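Local coordinates for putative glycyl-glycine endopeptidase lytM (Ruminococcus gnavus, PDB 3NYY), which is probably a metalloendopeptidase of the M23 family, whose relatives cut peptide bonds in bacterial cell-wall peptidoglycan, at residues V13-V23 and Y80-W88. Numbering follows the deposited sequence.
With SO4 (sulfate ion), chain F; SO4 (sulfate ion), chain E.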
loop_
_atom_site.group_PDB
_atom_site.type_symbol
_atom_site.label_atom_id
_atom_site.label_comp_id
_atom_site.label_asym_id
_atom_site.label_seq_id
_atom_site.Cartn_x
_atom_site.Cartn_y
_atom_site.Cartn_z
ATOM N N VAL A 13 -7.258 -3.011 -24.599
ATOM C CA VAL A 13 -7.691 -2.589 -23.247
ATOM C C VAL A 13 -7.957 -3.763 -22.303
ATOM O O VAL A 13 -7.541 -3.718 -21.136
ATOM C CB VAL A 13 -8.887 -1.614 -23.290
ATOM C CG1 VAL A 13 -9.384 -1.275 -21.881
ATOM C CG2 VAL A 13 -8.445 -0.289 -24.025
ATOM N N SER A 14 -8.588 -4.828 -22.788
ATOM C CA SER A 14 -8.872 -5.993 -21.937
ATOM C C SER A 14 -7.734 -6.992 -21.789
ATOM O O SER A 14 -7.869 -7.977 -21.036
ATOM C CB SER A 14 -10.141 -6.704 -22.408
ATOM O OG SER A 14 -10.028 -7.115 -23.730
ATOM N N GLN A 15 -6.594 -6.755 -22.438
ATOM C CA GLN A 15 -5.461 -7.668 -22.280
ATOM C C GLN A 15 -4.855 -7.462 -20.890
ATOM O O GLN A 15 -4.548 -6.337 -20.494
ATOM C CB GLN A 15 -4.401 -7.453 -23.367
ATOM C CG GLN A 15 -4.995 -7.669 -24.782
ATOM C CD GLN A 15 -3.982 -7.559 -25.931
ATOM O OE1 GLN A 15 -2.789 -7.683 -25.729
ATOM N NE2 GLN A 15 -4.473 -7.250 -27.136
ATOM N N PRO A 16 -4.680 -8.556 -20.141
ATOM C CA PRO A 16 -4.182 -8.411 -18.768
ATOM C C PRO A 16 -2.869 -7.626 -18.631
ATOM O O PRO A 16 -2.729 -6.835 -17.676
ATOM C CB PRO A 16 -3.964 -9.848 -18.341
ATOM C CG PRO A 16 -5.036 -10.596 -19.073
ATOM C CD PRO A 16 -5.077 -9.941 -20.417
ATOM N N ASP A 17 -1.902 -7.806 -19.541
ATOM C CA ASP A 17 -0.648 -7.083 -19.407
ATOM C C ASP A 17 -0.825 -5.566 -19.659
ATOM O O ASP A 17 -0.154 -4.773 -19.026
ATOM C CB ASP A 17 0.435 -7.625 -20.354
ATOM C CG ASP A 17 0.946 -8.991 -19.969
ATOM O OD1 ASP A 17 0.828 -9.404 -18.801
ATOM O OD2 ASP A 17 1.487 -9.672 -20.857
ATOM N N PHE A 18 -1.733 -5.170 -20.550
ATOM C CA PHE A 18 -2.044 -3.769 -20.693
ATOM C C PHE A 18 -2.687 -3.223 -19.412
ATOM O O PHE A 18 -2.315 -2.151 -18.912
ATOM C CB PHE A 18 -2.939 -3.526 -21.901
ATOM C CG PHE A 18 -3.323 -2.094 -22.066
ATOM C CD1 PHE A 18 -2.460 -1.204 -22.718
ATOM C CD2 PHE A 18 -4.499 -1.600 -21.518
ATOM C CE1 PHE A 18 -2.812 0.141 -22.870
ATOM C CE2 PHE A 18 -4.838 -0.251 -21.645
ATOM C CZ PHE A 18 -3.987 0.625 -22.323
ATOM N N ARG A 19 -3.646 -3.951 -18.882
ATOM C CA ARG A 19 -4.336 -3.468 -17.684
ATOM C C ARG A 19 -3.397 -3.263 -16.517
ATOM O O ARG A 19 -3.582 -2.344 -15.709
ATOM C CB ARG A 19 -5.491 -4.368 -17.302
ATOM C CG ARG A 19 -6.559 -4.438 -18.336
ATOM C CD ARG A 19 -7.647 -5.423 -17.944
ATOM N NE ARG A 19 -8.416 -4.942 -16.794
ATOM C CZ ARG A 19 -9.354 -5.619 -16.150
ATOM N NH1 ARG A 19 -9.685 -6.870 -16.503
ATOM N NH2 ARG A 19 -10.006 -5.063 -15.124
ATOM N N ARG A 20 -2.387 -4.138 -16.435
ATOM C CA ARG A 20 -1.402 -4.049 -15.349
ATOM C C ARG A 20 -0.455 -2.843 -15.435
ATOM O O ARG A 20 0.054 -2.388 -14.418
ATOM C CB ARG A 20 -0.632 -5.373 -15.276
ATOM C CG ARG A 20 0.444 -5.432 -14.155
ATOM C CD ARG A 20 0.972 -6.842 -13.921
ATOM N NE ARG A 20 1.390 -7.478 -15.172
ATOM C CZ ARG A 20 2.609 -7.452 -15.684
ATOM N NH1 ARG A 20 3.608 -6.827 -15.065
ATOM N NH2 ARG A 20 2.834 -8.028 -16.862
ATOM N N GLN A 21 -0.225 -2.325 -16.648
ATOM C CA GLN A 21 0.600 -1.134 -16.904
ATOM C C GLN A 21 2.028 -1.308 -16.417
ATOM O O GLN A 21 2.477 -0.577 -15.561
ATOM C CB GLN A 21 -0.038 0.105 -16.283
ATOM C CG GLN A 21 -1.395 0.445 -16.808
ATOM C CD GLN A 21 -1.416 1.288 -18.060
ATOM O OE1 GLN A 21 -0.991 2.452 -18.053
ATOM N NE2 GLN A 21 -1.932 0.687 -19.179
ATOM N N PRO A 22 2.745 -2.320 -16.937
ATOM C CA PRO A 22 4.085 -2.619 -16.373
ATOM C C PRO A 22 5.096 -1.547 -16.801
ATOM O O PRO A 22 5.440 -1.478 -17.967
ATOM C CB PRO A 22 4.408 -3.971 -16.979
ATOM C CG PRO A 22 3.615 -4.075 -18.211
ATOM C CD PRO A 22 2.381 -3.253 -18.009
ATOM N N VAL A 23 5.611 -0.779 -15.849
ATOM C CA VAL A 23 6.553 0.316 -16.158
ATOM C C VAL A 23 7.732 0.214 -15.205
ATOM O O VAL A 23 7.574 0.435 -13.996
ATOM C CB VAL A 23 5.861 1.670 -16.040
ATOM C CG1 VAL A 23 6.833 2.798 -16.400
ATOM C CG2 VAL A 23 4.607 1.722 -16.957
ATOM N N TYR A 80 -4.820 1.668 -30.283
ATOM C CA TYR A 80 -3.911 1.373 -29.208
ATOM C C TYR A 80 -3.272 2.589 -28.601
ATOM O O TYR A 80 -3.270 2.729 -27.374
ATOM C CB TYR A 80 -2.823 0.433 -29.686
ATOM C CG TYR A 80 -1.671 0.210 -28.753
ATOM C CD1 TYR A 80 -1.830 -0.483 -27.561
ATOM C CD2 TYR A 80 -0.410 0.677 -29.041
ATOM C CE1 TYR A 80 -0.765 -0.728 -26.716
ATOM C CE2 TYR A 80 0.666 0.425 -28.223
ATOM C CZ TYR A 80 0.499 -0.278 -27.047
ATOM O OH TYR A 80 1.536 -0.564 -26.189
ATOM N N VAL A 81 -2.728 3.469 -29.435
ATOM C CA VAL A 81 -2.072 4.670 -28.898
ATOM C C VAL A 81 -3.121 5.621 -28.252
ATOM O O VAL A 81 -2.811 6.331 -27.291
ATOM C CB VAL A 81 -1.198 5.412 -29.944
ATOM C CG1 VAL A 81 -2.055 6.099 -31.079
ATOM C CG2 VAL A 81 -0.251 6.406 -29.240
ATOM N N GLN A 82 -4.345 5.607 -28.770
ATOM C CA GLN A 82 -5.402 6.426 -28.167
ATOM C C GLN A 82 -5.657 5.920 -26.745
ATOM O O GLN A 82 -5.827 6.750 -25.841
ATOM C CB GLN A 82 -6.683 6.402 -28.985
ATOM C CG GLN A 82 -7.858 7.119 -28.339
ATOM C CD GLN A 82 -9.099 7.013 -29.208
ATOM O OE1 GLN A 82 -9.486 5.922 -29.629
ATOM N NE2 GLN A 82 -9.702 8.153 -29.521
ATOM N N SER A 83 -5.673 4.577 -26.531
ATOM C CA SER A 83 -5.863 4.024 -25.199
ATOM C C SER A 83 -4.719 4.421 -24.251
ATOM O O SER A 83 -4.969 4.823 -23.104
ATOM C CB SER A 83 -6.059 2.496 -25.210
ATOM O OG SER A 83 -7.221 2.171 -25.966
ATOM N N CYS A 84 -3.475 4.332 -24.735
ATOM C CA CYS A 84 -2.311 4.727 -23.943
ATOM C C CYS A 84 -2.390 6.220 -23.595
ATOM O O CYS A 84 -2.199 6.580 -22.427
ATOM C CB CYS A 84 -1.017 4.443 -24.673
ATOM S SG CYS A 84 -0.725 2.686 -25.024
ATOM N N ARG A 85 -2.682 7.068 -24.577
ATOM C CA ARG A 85 -2.784 8.501 -24.299
ATOM C C ARG A 85 -3.970 8.854 -23.387
ATOM O O ARG A 85 -3.895 9.779 -22.572
ATOM C CB ARG A 85 -2.860 9.289 -25.604
ATOM C CG ARG A 85 -1.544 9.307 -26.403
ATOM C CD ARG A 85 -1.776 10.119 -27.634
ATOM N NE ARG A 85 -0.544 10.246 -28.396
ATOM C CZ ARG A 85 -0.392 10.001 -29.692
ATOM N NH1 ARG A 85 -1.401 9.614 -30.459
ATOM N NH2 ARG A 85 0.814 10.167 -30.245
ATOM N N ALA A 86 -5.055 8.078 -23.465
ATOM C CA ALA A 86 -6.223 8.336 -22.609
ATOM C C ALA A 86 -5.821 8.170 -21.127
ATOM O O ALA A 86 -6.323 8.901 -20.279
ATOM C CB ALA A 86 -7.369 7.388 -22.954
ATOM N N ILE A 87 -4.946 7.213 -20.799
ATOM C CA ILE A 87 -4.478 7.003 -19.434
ATOM C C ILE A 87 -3.460 8.068 -19.011
ATOM O O ILE A 87 -3.520 8.578 -17.897
ATOM C CB ILE A 87 -3.874 5.611 -19.253
ATOM C CG1 ILE A 87 -4.939 4.555 -19.502
ATOM C CG2 ILE A 87 -3.241 5.345 -17.837
ATOM C CD1 ILE A 87 -4.325 3.176 -19.691
ATOM N N TRP A 88 -2.517 8.360 -19.906
ATOM C CA TRP A 88 -1.278 9.079 -19.547
ATOM C C TRP A 88 -1.314 10.560 -19.880
ATOM O O TRP A 88 -0.778 11.346 -19.105
ATOM C CB TRP A 88 -0.035 8.443 -20.206
ATOM C CG TRP A 88 0.287 7.131 -19.608
ATOM C CD1 TRP A 88 -0.324 5.958 -19.893
ATOM C CD2 TRP A 88 1.246 6.870 -18.577
ATOM N NE1 TRP A 88 0.214 4.945 -19.081
ATOM C CE2 TRP A 88 1.177 5.490 -18.283
ATOM C CE3 TRP A 88 2.146 7.657 -17.869
ATOM C CZ2 TRP A 88 1.971 4.897 -17.316
ATOM C CZ3 TRP A 88 3.000 7.033 -16.931
ATOM C CH2 TRP A 88 2.886 5.680 -16.648
HETATM S S SO4 F . -0.200 9.268 -33.852
HETATM O O1 SO4 F . 0.369 8.650 -32.649
HETATM O O2 SO4 F . -1.602 9.588 -33.610
HETATM O O3 SO4 F . 0.560 10.463 -34.159
HETATM O O4 SO4 F . -0.082 8.245 -34.894
HETATM S S SO4 E . -12.844 -9.062 -15.335
HETATM O O1 SO4 E . -12.097 -7.834 -15.544
HETATM O O2 SO4 E . -14.218 -8.704 -14.982
HETATM O O3 SO4 E . -12.795 -9.866 -16.557
HETATM O O4 SO4 E . -12.254 -9.839 -14.241
#
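Phe18 reaches from helix 16-20 as a knob among Tyr80, Ser83, Cys84 and Ile87 of helix 77-88. With CG anti to the backbone N (chi1 178°), the ring is carried in among these four side chains. Cys84 SG lies at the ring edge, 3.9 Å from Phe18 CE1 and near the ring plane, a sulfur-aromatic contact, while the Ile87 side chain runs to meet Phe18 head-on, CD1 3.7 Å from Phe18 CZ. The Gln21 amide folds back over one face of the same ring, its NE2 3.7 Å above the ring plane of Phe18. Gln21 NE2 donates to Phe18 O at 2.9 Å, and Gln21 OE1 accepts from Trp88 NE1 at 3.0 Å, in the carbonyl plane but bent at the hydrogen (146°). Gripped at both ends, the buried amide has its flip settled. With an alanine in place of Gln21, the Trp88 N-H would probably lose its acceptor and the Phe18 ring the amide packed over its face. On the N-terminal side of Phe18, Val13 CG2 rests 3.4 Å from Ser83 OG, whose hydroxyl is hydrogen-bonded to Ala79 O; past the turn at Gln21 in the chain, Val23 CG2 touches Trp88 CZ2. Leu223 of strand 216-225 adjoins Val13 and Ser83, and Pro236 adjoins Gln21 and Trp88. The arrangement is a single aromatic knob, from the short helix 16-20, set in a hole on helix 77-88, the two axes 26° apart, in the helical LytM N-terminal region where it abuts the M23 peptidase fold.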